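Local coordinates for protein serpin-12 (Manduca sexta, PDB 6CJ7) that controls the prophenoloxidase activation system in larval hemolymph, probably by inhibiting serine proteases as a serpin, at residues Phe275-Asp280 and Ala375-Pro380; Asp246-Ser251 and Pro358-Leu363; Phe191-Asn194 and Lys198-Ala201; Asn23-Met28 and Leu36-Phe41; Val223-Glu228 and Val268-Pro273. All coordinates share one frame; numbering follows the deposited sequence.

Interaction 1 (Phe275-Asp280 and Ala375-Pro380); sequences FSIKAD and ARIMDP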
# COMPACT_ATOMS: atom_id res chain seq x y z
N PHE A 275 -13.18 -0.11 10.37
CA PHE A 275 -12.45 1.11 10.06
C PHE A 275 -12.40 1.33 8.56
O PHE A 275 -12.57 0.41 7.76
CB PHE A 275 -11.03 1.09 10.66
CG PHE A 275 -10.13 0.03 10.10
CD1 PHE A 275 -9.41 0.24 8.93
CD2 PHE A 275 -9.98 -1.18 10.76
CE1 PHE A 275 -8.58 -0.74 8.42
CE2 PHE A 275 -9.14 -2.15 10.27
CZ PHE A 275 -8.44 -1.95 9.09
N SER A 276 -12.17 2.58 8.19
CA SER A 276 -11.82 2.95 6.82
C SER A 276 -10.71 3.98 6.92
O SER A 276 -10.89 5.02 7.55
CB SER A 276 -13.04 3.51 6.08
OG SER A 276 -12.72 3.81 4.73
N ILE A 277 -9.55 3.68 6.33
CA ILE A 277 -8.38 4.55 6.47
C ILE A 277 -7.93 4.98 5.08
O ILE A 277 -7.79 4.16 4.17
CB ILE A 277 -7.26 3.84 7.26
CG1 ILE A 277 -6.07 4.80 7.46
CG2 ILE A 277 -6.81 2.53 6.62
CD1 ILE A 277 -5.05 4.27 8.42
N LYS A 278 -7.74 6.29 4.91
CA LYS A 278 -7.26 6.86 3.66
C LYS A 278 -6.00 7.65 3.94
O LYS A 278 -5.96 8.45 4.88
CB LYS A 278 -8.31 7.78 3.03
CG LYS A 278 -7.82 8.50 1.78
CD LYS A 278 -8.67 9.72 1.46
CE LYS A 278 -8.75 9.93 -0.05
NZ LYS A 278 -7.45 9.62 -0.70
N ALA A 279 -4.98 7.45 3.11
CA ALA A 279 -3.74 8.21 3.24
C ALA A 279 -3.34 8.73 1.88
O ALA A 279 -3.34 7.97 0.90
CB ALA A 279 -2.62 7.36 3.83
N ASP A 280 -3.00 10.01 1.81
CA ASP A 280 -2.40 10.62 0.62
C ASP A 280 -0.99 11.07 1.00
O ASP A 280 -0.83 11.85 1.95
CB ASP A 280 -3.21 11.82 0.13
CG ASP A 280 -4.65 11.49 -0.16
OD1 ASP A 280 -5.52 12.27 0.27
OD2 ASP A 280 -4.92 10.46 -0.82
N ALA A 375 -1.21 -1.15 7.57
CA ALA A 375 -1.83 -0.07 8.32
C ALA A 375 -1.48 -0.21 9.78
O ALA A 375 -1.62 -1.29 10.37
CB ALA A 375 -3.36 -0.06 8.15
N ARG A 376 -1.06 0.90 10.38
CA ARG A 376 -0.95 1.02 11.82
C ARG A 376 -2.20 1.75 12.30
O ARG A 376 -2.37 2.94 12.04
CB ARG A 376 0.34 1.75 12.20
CG ARG A 376 0.49 2.10 13.70
CD ARG A 376 1.80 2.78 13.94
NE ARG A 376 1.69 4.18 13.54
CZ ARG A 376 2.70 5.03 13.43
NH1 ARG A 376 3.92 4.64 13.71
NH2 ARG A 376 2.46 6.28 13.03
N ILE A 377 -3.08 1.02 12.97
CA ILE A 377 -4.37 1.57 13.39
C ILE A 377 -4.21 2.04 14.83
O ILE A 377 -4.25 1.23 15.77
CB ILE A 377 -5.50 0.54 13.25
CG1 ILE A 377 -5.49 -0.05 11.84
CG2 ILE A 377 -6.83 1.18 13.61
CD1 ILE A 377 -6.05 0.85 10.79
N MET A 378 -4.01 3.35 15.00
CA MET A 378 -3.99 4.00 16.31
C MET A 378 -5.37 4.41 16.79
O MET A 378 -5.57 4.56 18.00
CB MET A 378 -3.10 5.25 16.31
CG MET A 378 -1.67 5.03 15.89
SD MET A 378 -0.79 3.66 16.73
CE MET A 378 -0.34 4.36 18.38
N ASP A 379 -6.29 4.67 15.87
CA ASP A 379 -7.60 5.21 16.22
C ASP A 379 -8.56 4.84 15.10
O ASP A 379 -8.59 5.52 14.06
CB ASP A 379 -7.52 6.74 16.39
CG ASP A 379 -8.83 7.35 16.87
OD1 ASP A 379 -9.87 6.65 16.84
OD2 ASP A 379 -8.83 8.54 17.27
N PRO A 380 -9.36 3.79 15.26
CA PRO A 380 -10.24 3.36 14.17
C PRO A 380 -11.41 4.30 13.89
O PRO A 380 -12.14 4.06 12.92
CB PRO A 380 -10.74 1.99 14.65
CG PRO A 380 -10.74 2.12 16.15
CD PRO A 380 -9.50 2.94 16.46
O HOH W 1 -12.00 4.59 10.33
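F275 meets P380 and I377 across this contact. Its CB lies 3.9 Å from P380 O and 4.1 Å from P380 CB, against the carbonyl and the ring CB of the proline. CG sits between the backbone N and the carbonyl carbon (chi1 64°), and this turns the ring toward I377. CD1 comes 3.9 Å from I377 CD1. CE1 is nearest, 3.8 Å from the same methyl, and CZ follows at 4.1 Å. I377 CD1 therefore rests over one face of the ring, shifted toward the rim. This is a CH-pi contact, 3.9 Å from the centroid and 14° off the ring normal. The two side chains cross at about a right angle. I277 CD1 approaches I377 CD1 more loosely.

A water takes a hydrogen bond from S276 N (2.9 Å), and it also lies close to P380 O. The strand 265-282 pairs here with strand 317-326 of serpin sheet A, whereas strand 370-377 belongs to sheet B. R376 points away and forms a salt bridge with D246. No direct hydrogen bond joins the two segments. The side-chain contacts are apolar and buried, so this junction of two sheets rests on dispersion and ring-face packing.

Interaction 2 (Asp246-Ser251 and Pro358-Leu363); sequences DALLSS and PFLAIL
In the serpin fold, sheet B is covered on one side by short helices, and here helix 245-251 sets L248 and L249 against L360 of strand 359-365. This strand is a central member of the sheet, paired with strands 232-239 and 370-377. L360 supplies the strand's share of the contact. Its side chain points toward the helix and fits between the two leucines. CG lies anti to the carbonyl carbon (chi1 -64°), and the chain continues extended, which carries CD1 out to the helix.

L248 slides past L360 in the opposite direction. Its CD2 touches L360 CD1 at 3.9 Å and L360 CG at 4.0 Å. L249 crosses L360 at about a right angle. It meets the methyl through its own backbone and the base of its side chain as well as through its tip. The contact is buried and wholly apolar, and no hydrogen bond crosses it.

The surroundings extend the same packing. L248 also leans on V237 and P239 of the neighbouring strand, while L249 reaches M374 and helix 19-31. At the end of the segment, S251 OG donates a hydrogen bond to L248 O within the helix. L360 CD1 lies 3.9 Å from both L249 CD1 and L249 CB, with L248 CD2 as a further neighbour.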
# COMPACT_ATOMS: atom_id res chain seq x y z
N ASP A 246 4.50 0.05 17.92
CA ASP A 246 5.65 0.47 17.14
C ASP A 246 6.85 -0.45 17.35
O ASP A 246 7.59 -0.72 16.40
CB ASP A 246 5.97 1.93 17.46
CG ASP A 246 5.01 2.87 16.76
OD1 ASP A 246 4.91 2.79 15.51
OD2 ASP A 246 4.33 3.66 17.46
N ALA A 247 7.03 -0.96 18.57
CA ALA A 247 7.99 -2.04 18.80
C ALA A 247 7.65 -3.25 17.95
O ALA A 247 8.52 -3.85 17.30
CB ALA A 247 8.02 -2.41 20.28
N LEU A 248 6.37 -3.62 17.94
CA LEU A 248 5.91 -4.73 17.10
C LEU A 248 6.26 -4.50 15.64
O LEU A 248 6.84 -5.37 14.98
CB LEU A 248 4.40 -4.91 17.28
CG LEU A 248 3.71 -5.85 16.29
CD1 LEU A 248 4.24 -7.26 16.47
CD2 LEU A 248 2.20 -5.80 16.50
N LEU A 249 5.94 -3.31 15.12
CA LEU A 249 6.13 -3.07 13.70
C LEU A 249 7.61 -3.10 13.32
O LEU A 249 7.97 -3.65 12.28
CB LEU A 249 5.49 -1.74 13.30
CG LEU A 249 5.76 -1.31 11.86
CD1 LEU A 249 5.18 -2.32 10.89
CD2 LEU A 249 5.17 0.06 11.62
N SER A 250 8.47 -2.54 14.17
CA SER A 250 9.90 -2.51 13.85
C SER A 250 10.48 -3.92 13.74
O SER A 250 11.34 -4.18 12.88
CB SER A 250 10.65 -1.71 14.91
OG SER A 250 10.33 -0.34 14.83
N SER A 251 10.02 -4.85 14.58
CA SER A 251 10.59 -6.18 14.65
C SER A 251 9.98 -7.16 13.66
O SER A 251 10.59 -8.19 13.37
CB SER A 251 10.44 -6.75 16.06
OG SER A 251 9.10 -7.14 16.33
N PRO A 358 -4.31 -0.13 19.98
CA PRO A 358 -3.62 -0.03 18.69
C PRO A 358 -3.08 -1.37 18.17
O PRO A 358 -2.56 -2.19 18.94
CB PRO A 358 -2.49 0.97 18.96
CG PRO A 358 -3.07 1.86 19.95
CD PRO A 358 -3.91 0.98 20.88
N PHE A 359 -3.19 -1.57 16.86
CA PHE A 359 -2.86 -2.84 16.24
C PHE A 359 -2.39 -2.60 14.82
O PHE A 359 -2.53 -1.50 14.27
CB PHE A 359 -4.05 -3.82 16.26
CG PHE A 359 -5.25 -3.33 15.48
CD1 PHE A 359 -6.23 -2.57 16.11
CD2 PHE A 359 -5.43 -3.69 14.16
CE1 PHE A 359 -7.35 -2.14 15.41
CE2 PHE A 359 -6.54 -3.26 13.45
CZ PHE A 359 -7.50 -2.48 14.07
N LEU A 360 -1.82 -3.65 14.22
CA LEU A 360 -1.35 -3.63 12.84
C LEU A 360 -2.29 -4.47 11.98
O LEU A 360 -2.70 -5.56 12.39
CB LEU A 360 0.05 -4.22 12.72
CG LEU A 360 1.21 -3.53 13.40
CD1 LEU A 360 2.48 -4.26 12.97
CD2 LEU A 360 1.26 -2.05 13.00
N ALA A 361 -2.62 -3.98 10.80
CA ALA A 361 -3.39 -4.77 9.84
C ALA A 361 -2.63 -4.82 8.53
O ALA A 361 -2.14 -3.79 8.04
CB ALA A 361 -4.79 -4.18 9.63
N ILE A 362 -2.54 -6.01 7.94
CA ILE A 362 -1.81 -6.21 6.69
C ILE A 362 -2.76 -6.90 5.73
O ILE A 362 -3.32 -7.94 6.05
CB ILE A 362 -0.55 -7.05 6.91
CG1 ILE A 362 0.41 -6.32 7.85
CG2 ILE A 362 0.15 -7.35 5.56
CD1 ILE A 362 1.64 -7.11 8.22
N LEU A 363 -2.97 -6.29 4.56
CA LEU A 363 -3.72 -6.94 3.51
C LEU A 363 -2.75 -7.75 2.67
O LEU A 363 -1.80 -7.20 2.10
CB LEU A 363 -4.48 -5.92 2.65
CG LEU A 363 -5.30 -6.61 1.55
CD1 LEU A 363 -6.53 -7.31 2.15
CD2 LEU A 363 -5.69 -5.60 0.46

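Interaction 3 (Phe191-Asn194 and Lys198-Ala201); sequences FTLN and KKVA
Strands 191-192 and 198-201 run antiparallel, with F191 opposite K199 and T192 opposite K198. F191 and K199 form a hydrogen-bonded pair. F191 N donates to K199 O at 2.7 Å, a nearly straight bond (169°). K199 N returns one to F191 O at 2.9 Å, lying in the carbonyl plane. T192 and K198 form the next, non-hydrogen-bonded pair. F191 O also receives a CA-H...O contact from K198 CA at 3.5 Å.

The side chains of F191 and K199 leave on one face of the sheet, those of T192 and K198 on the other. On the first face, F191 CB packs on A201 CB at 4.2 Å. CG is anti to the backbone N (chi1 -178°), and the ring leads away from the partner strand to P358 and P380. L193 lies just past the strand end. Its CD1 touches K199 CG at 3.9 Å and K199 CB at 4.0 Å. Beyond CG, K199 stays extended and carries NZ to a salt bridge with D379. L193 thus lines the aliphatic part of a lysine whose charge is paired further out. The backbone pairing and the short connection define a beta hairpin, at the edge of what corresponds to sheet C of serpins.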
# COMPACT_ATOMS: atom_id res chain seq x y z
N PHE A 191 -12.49 1.79 22.75
CA PHE A 191 -11.16 1.56 22.22
C PHE A 191 -10.22 2.49 22.99
O PHE A 191 -10.54 3.67 23.16
CB PHE A 191 -11.14 1.87 20.72
CG PHE A 191 -9.82 1.62 20.05
CD1 PHE A 191 -8.78 2.53 20.14
CD2 PHE A 191 -9.62 0.47 19.30
CE1 PHE A 191 -7.57 2.30 19.49
CE2 PHE A 191 -8.42 0.22 18.67
CZ PHE A 191 -7.39 1.14 18.76
N THR A 192 -9.10 1.96 23.47
CA THR A 192 -8.16 2.75 24.27
C THR A 192 -6.98 3.14 23.39
O THR A 192 -6.24 2.27 22.93
CB THR A 192 -7.67 1.99 25.50
OG1 THR A 192 -8.79 1.58 26.30
CG2 THR A 192 -6.75 2.89 26.35
N LEU A 193 -6.82 4.43 23.18
CA LEU A 193 -5.70 4.92 22.38
C LEU A 193 -4.41 4.85 23.19
O LEU A 193 -4.42 4.77 24.42
CB LEU A 193 -5.96 6.35 21.92
CG LEU A 193 -6.97 6.63 20.81
CD1 LEU A 193 -8.40 6.49 21.31
CD2 LEU A 193 -6.74 8.03 20.26
N ASN A 194 -3.29 4.85 22.48
CA ASN A 194 -2.01 5.03 23.13
C ASN A 194 -2.04 6.31 23.96
O ASN A 194 -2.47 7.36 23.48
CB ASN A 194 -0.89 5.10 22.08
CG ASN A 194 0.49 5.01 22.69
OD1 ASN A 194 0.66 4.49 23.79
ND2 ASN A 194 1.49 5.51 21.96
N LYS A 198 -9.99 7.20 25.89
CA LYS A 198 -11.00 6.22 25.49
C LYS A 198 -11.92 6.82 24.43
O LYS A 198 -12.36 7.97 24.55
CB LYS A 198 -11.86 5.78 26.69
CG LYS A 198 -11.15 5.02 27.80
CD LYS A 198 -12.04 4.91 29.05
CE LYS A 198 -12.85 3.59 29.08
NZ LYS A 198 -13.93 3.51 30.14
N LYS A 199 -12.23 6.03 23.40
CA LYS A 199 -13.14 6.42 22.33
C LYS A 199 -14.05 5.26 21.95
O LYS A 199 -13.58 4.12 21.79
CB LYS A 199 -12.38 6.85 21.06
CG LYS A 199 -11.83 8.26 21.07
CD LYS A 199 -11.61 8.72 19.61
CE LYS A 199 -10.89 10.05 19.51
NZ LYS A 199 -10.61 10.39 18.09
N VAL A 200 -15.33 5.56 21.76
CA VAL A 200 -16.29 4.56 21.30
C VAL A 200 -15.98 4.16 19.87
O VAL A 200 -15.75 5.02 19.01
CB VAL A 200 -17.72 5.12 21.42
CG1 VAL A 200 -18.70 4.27 20.61
CG2 VAL A 200 -18.12 5.18 22.87
N ALA A 201 -15.97 2.85 19.61
CA ALA A 201 -15.80 2.32 18.27
C ALA A 201 -16.78 1.17 18.06
O ALA A 201 -17.32 0.59 19.01
CB ALA A 201 -14.36 1.85 18.00

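Interaction 4 (Asn23-Met28 and Leu36-Phe41); sequences NVFKQM and LAASPF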
# COMPACT_ATOMS: atom_id res chain seq x y z
N ASN A 23 10.09 -1.32 3.72
CA ASN A 23 11.08 -0.45 4.37
C ASN A 23 10.61 1.00 4.40
O ASN A 23 10.80 1.70 5.40
CB ASN A 23 12.42 -0.55 3.64
CG ASN A 23 13.02 -1.95 3.67
OD1 ASN A 23 12.77 -2.73 4.58
ND2 ASN A 23 13.86 -2.25 2.68
N VAL A 24 10.00 1.47 3.30
CA VAL A 24 9.47 2.83 3.27
C VAL A 24 8.39 3.00 4.33
O VAL A 24 8.39 3.98 5.10
CB VAL A 24 8.94 3.18 1.87
CG1 VAL A 24 8.14 4.49 1.91
CG2 VAL A 24 10.12 3.29 0.87
N PHE A 25 7.46 2.05 4.41
CA PHE A 25 6.39 2.14 5.40
C PHE A 25 6.96 2.19 6.81
O PHE A 25 6.54 3.00 7.64
CB PHE A 25 5.43 0.96 5.25
CG PHE A 25 4.33 0.95 6.29
CD1 PHE A 25 3.18 1.71 6.11
CD2 PHE A 25 4.45 0.17 7.43
CE1 PHE A 25 2.16 1.70 7.07
CE2 PHE A 25 3.43 0.17 8.41
CZ PHE A 25 2.29 0.92 8.22
N LYS A 26 7.94 1.32 7.10
CA LYS A 26 8.52 1.30 8.44
C LYS A 26 9.25 2.59 8.74
O LYS A 26 9.20 3.09 9.88
CB LYS A 26 9.45 0.10 8.60
CG LYS A 26 8.70 -1.25 8.64
CD LYS A 26 9.61 -2.36 9.13
CE LYS A 26 8.87 -3.69 9.21
NZ LYS A 26 9.70 -4.69 9.94
N GLN A 27 9.94 3.16 7.74
CA GLN A 27 10.61 4.44 7.95
C GLN A 27 9.61 5.53 8.29
O GLN A 27 9.80 6.28 9.25
CB GLN A 27 11.44 4.81 6.72
CG GLN A 27 12.14 6.17 6.84
CD GLN A 27 13.13 6.22 7.98
OE1 GLN A 27 13.87 5.27 8.22
NE2 GLN A 27 13.14 7.33 8.71
N MET A 28 8.52 5.59 7.52
CA MET A 28 7.48 6.59 7.76
C MET A 28 6.84 6.44 9.14
O MET A 28 6.42 7.43 9.74
CB MET A 28 6.41 6.50 6.67
CG MET A 28 6.92 6.77 5.27
SD MET A 28 5.65 6.53 4.00
CE MET A 28 4.86 8.14 4.00
N LEU A 36 -1.49 5.28 10.22
CA LEU A 36 -0.59 5.28 9.08
C LEU A 36 -0.98 4.14 8.16
O LEU A 36 -1.18 3.01 8.61
CB LEU A 36 0.86 5.14 9.54
CG LEU A 36 1.91 5.39 8.46
CD1 LEU A 36 2.01 6.88 8.16
CD2 LEU A 36 3.25 4.81 8.88
N ALA A 37 -1.07 4.44 6.86
CA ALA A 37 -1.47 3.44 5.88
C ALA A 37 -0.70 3.68 4.59
O ALA A 37 -0.53 4.83 4.18
CB ALA A 37 -2.97 3.51 5.60
N ALA A 38 -0.26 2.60 3.95
CA ALA A 38 0.42 2.70 2.67
C ALA A 38 0.43 1.33 2.03
O ALA A 38 0.25 0.31 2.70
CB ALA A 38 1.85 3.23 2.80
N SER A 39 0.67 1.31 0.73
CA SER A 39 0.79 0.04 0.01
C SER A 39 2.24 -0.25 -0.34
O SER A 39 2.80 0.43 -1.20
CB SER A 39 -0.04 0.07 -1.27
OG SER A 39 0.22 -1.11 -2.05
N PRO A 40 2.89 -1.25 0.27
CA PRO A 40 4.23 -1.63 -0.19
C PRO A 40 4.26 -2.00 -1.66
O PRO A 40 5.25 -1.73 -2.35
CB PRO A 40 4.60 -2.82 0.70
CG PRO A 40 3.78 -2.59 1.96
CD PRO A 40 2.47 -2.03 1.45
N PHE A 41 3.17 -2.59 -2.16
CA PHE A 41 3.06 -2.90 -3.59
C PHE A 41 3.15 -1.64 -4.45
O PHE A 41 3.99 -1.56 -5.36
CB PHE A 41 1.74 -3.67 -3.81
CG PHE A 41 1.41 -3.93 -5.24
CD1 PHE A 41 2.18 -4.80 -6.00
CD2 PHE A 41 0.33 -3.31 -5.84
CE1 PHE A 41 1.88 -5.04 -7.33
CE2 PHE A 41 0.01 -3.55 -7.16
CZ PHE A 41 0.79 -4.41 -7.91
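F25 and L36 slide past each other in opposite directions, and L36 CD2 comes to rest over one face of the F25 ring. This methyl sits 4.2 Å from the ring centroid, 28° off the normal, in a CH-pi contact. F25 CE1 is the nearest ring atom to it, at 3.8 Å. The phenyl reaches from the helix to the strand because CG lies anti to the backbone N (chi1 178°).

The ring edge is turned to the strand. A38 CB meets F25 CD1 at 3.9 Å, near the ring plane. A37 CA comes to the same edge. L36 O lies in the plane as well, 3.9 Å from F25 CE1. The ring is thus bordered at its edge by the A38 methyl and by strand backbone, and over one face by a leucine methyl. M28, one turn further along the helix, adds CB to L36 CD2 at 4.2 Å.

An alanine at F25 is likely to leave L36 CD2 without its ring face and open a gap between helix and strand.

Helix 23-28 runs nearly antiparallel to strand 36-38, at 162°, with 9.3 Å between their axes. S39 follows the strand and N-caps the next helix through a bond from S42 N to its OG. L36 and A38 pair with strand 370-377 through their backbones. This is the serpin N-terminal helix lying on an edge strand of sheet B, just before the buried helix 40-51.

Interaction 5 (Val223-Glu228 and Val268-Pro273); sequences VVLPFE and VALELP
L225, L270 and V223 bury the most surface here, and L225 makes two of the three side-chain contacts. It reaches tip to tip toward both L270 and L272, with CD2 mainly for L270 and CD1 mainly for L272. L225 CD2 meets L270 CD2 at 3.7 Å. L225 CD1 meets L272 CD2 at the same 3.7 Å, and it also lies 4.2 Å from L270 CD2. CG stands anti to the carbonyl carbon (chi1 -49°), and the extended chain beyond it (chi2 171°) spreads the two methyls to the two leucines.

L270 answers with both of its branches. CD2 faces L225, while CD1 lies 4.3 Å from V223 CG1. The contact with V223 is the looser one. L270 and L272 stand two residues apart, and so do V223 and L225. All four point toward the opposing strand, as alternate residues of a strand do on one face. Every group that touches is apolar and buried, and no hydrogen bond crosses.

The strands do not pair. Their axes pass 10.3 Å apart at 77°, so the two strand segments cross at a steep angle, one in sheet B and one in sheet C of the serpin fold. Strand 220-226 lies between strands 198-215 and 232-239. Strand 265-282 pairs with 198-215 and 351-354. F210 of strand 198-215 also packs on V223 and L225, and F353 of strand 351-354 adjoins L270.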
# COMPACT_ATOMS: atom_id res chain seq x y z
N VAL A 223 -4.21 -13.10 14.02
CA VAL A 223 -5.32 -13.82 13.38
C VAL A 223 -5.31 -13.51 11.89
O VAL A 223 -4.98 -12.39 11.48
CB VAL A 223 -6.68 -13.47 14.04
CG1 VAL A 223 -7.14 -12.06 13.71
CG2 VAL A 223 -7.75 -14.50 13.63
N VAL A 224 -5.63 -14.52 11.08
CA VAL A 224 -5.68 -14.41 9.62
C VAL A 224 -7.14 -14.50 9.20
O VAL A 224 -7.78 -15.55 9.40
CB VAL A 224 -4.85 -15.51 8.94
CG1 VAL A 224 -4.96 -15.39 7.42
CG2 VAL A 224 -3.39 -15.46 9.40
N LEU A 225 -7.66 -13.43 8.61
CA LEU A 225 -9.08 -13.38 8.24
C LEU A 225 -9.21 -13.47 6.72
O LEU A 225 -8.81 -12.52 6.02
CB LEU A 225 -9.71 -12.08 8.76
CG LEU A 225 -9.42 -11.79 10.23
CD1 LEU A 225 -9.90 -10.40 10.63
CD2 LEU A 225 -10.06 -12.88 11.09
N PRO A 226 -9.74 -14.55 6.16
CA PRO A 226 -9.75 -14.69 4.69
C PRO A 226 -10.88 -13.93 4.02
O PRO A 226 -11.99 -13.81 4.54
CB PRO A 226 -9.92 -16.20 4.48
CG PRO A 226 -9.78 -16.83 5.84
CD PRO A 226 -10.17 -15.79 6.83
N PHE A 227 -10.57 -13.39 2.84
CA PHE A 227 -11.58 -12.81 1.98
C PHE A 227 -12.08 -13.88 1.00
O PHE A 227 -11.62 -15.02 1.01
CB PHE A 227 -11.03 -11.57 1.28
CG PHE A 227 -10.84 -10.39 2.20
CD1 PHE A 227 -9.59 -10.09 2.73
CD2 PHE A 227 -11.91 -9.55 2.52
CE1 PHE A 227 -9.41 -8.98 3.57
CE2 PHE A 227 -11.75 -8.44 3.36
CZ PHE A 227 -10.50 -8.16 3.88
N GLU A 228 -13.05 -13.49 0.16
CA GLU A 228 -13.75 -14.44 -0.70
C GLU A 228 -12.78 -15.23 -1.58
O GLU A 228 -11.85 -14.67 -2.15
CB GLU A 228 -14.77 -13.69 -1.58
CG GLU A 228 -15.96 -14.53 -1.99
CD GLU A 228 -16.90 -13.87 -3.00
OE1 GLU A 228 -16.51 -12.87 -3.64
OE2 GLU A 228 -18.04 -14.35 -3.14
N VAL A 268 -11.34 -19.03 17.76
CA VAL A 268 -11.05 -17.66 18.17
C VAL A 268 -12.35 -16.90 18.40
O VAL A 268 -13.23 -16.91 17.53
CB VAL A 268 -10.20 -16.92 17.11
CG1 VAL A 268 -10.02 -15.45 17.49
CG2 VAL A 268 -8.85 -17.61 16.93
N ALA A 269 -12.45 -16.22 19.55
CA ALA A 269 -13.47 -15.21 19.79
C ALA A 269 -12.89 -13.86 19.42
O ALA A 269 -12.01 -13.34 20.12
CB ALA A 269 -13.93 -15.23 21.24
N LEU A 270 -13.38 -13.27 18.33
CA LEU A 270 -12.79 -12.09 17.71
C LEU A 270 -13.68 -10.87 17.90
O LEU A 270 -14.89 -10.93 17.67
CB LEU A 270 -12.56 -12.37 16.22
CG LEU A 270 -12.11 -11.19 15.34
CD1 LEU A 270 -10.69 -10.79 15.68
CD2 LEU A 270 -12.22 -11.59 13.87
N GLU A 271 -13.07 -9.75 18.33
CA GLU A 271 -13.71 -8.44 18.32
C GLU A 271 -12.80 -7.52 17.54
O GLU A 271 -11.67 -7.25 17.98
CB GLU A 271 -13.94 -7.91 19.73
CG GLU A 271 -14.87 -8.82 20.53
CD GLU A 271 -15.16 -8.32 21.93
OE1 GLU A 271 -14.84 -7.17 22.26
OE2 GLU A 271 -15.72 -9.11 22.72
N LEU A 272 -13.28 -7.04 16.39
CA LEU A 272 -12.46 -6.27 15.44
C LEU A 272 -13.15 -4.96 15.10
O LEU A 272 -14.24 -4.98 14.53
CB LEU A 272 -12.18 -7.10 14.17
CG LEU A 272 -11.26 -6.44 13.15
CD1 LEU A 272 -9.84 -6.40 13.67
CD2 LEU A 272 -11.33 -7.18 11.81
N PRO A 273 -12.56 -3.78 15.39
CA PRO A 273 -13.21 -2.53 15.03
C PRO A 273 -13.33 -2.39 13.52
O PRO A 273 -12.40 -2.66 12.76
CB PRO A 273 -12.28 -1.46 15.61
CG PRO A 273 -11.21 -2.15 16.32
CD PRO A 273 -11.21 -3.59 15.99

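How the interactions relate
Interaction 1 touches each of the other four. Interactions 1 and 2 are joined by the salt bridge R376 NH1 to D246 OD1 (2.8 Å). Interactions 1 and 3 meet where the K199 NZ to D379 OD2 salt bridge spans 2.7 Å. Interaction 4 reaches interaction 1 through R376 N and L36 O, 2.8 Å apart, and reaches interaction 2 where F25 touches L249. Interactions 1 and 5 share strand 265-282, and P380 CB lies 3.9 Å from P273 CB. Interactions 4 and 5 are separate, with nearest atoms about 13 Å apart. The reactive-centre loop, expected between strands 317-326 and 351-354, is partly unmodelled, and none of the five contacts includes it.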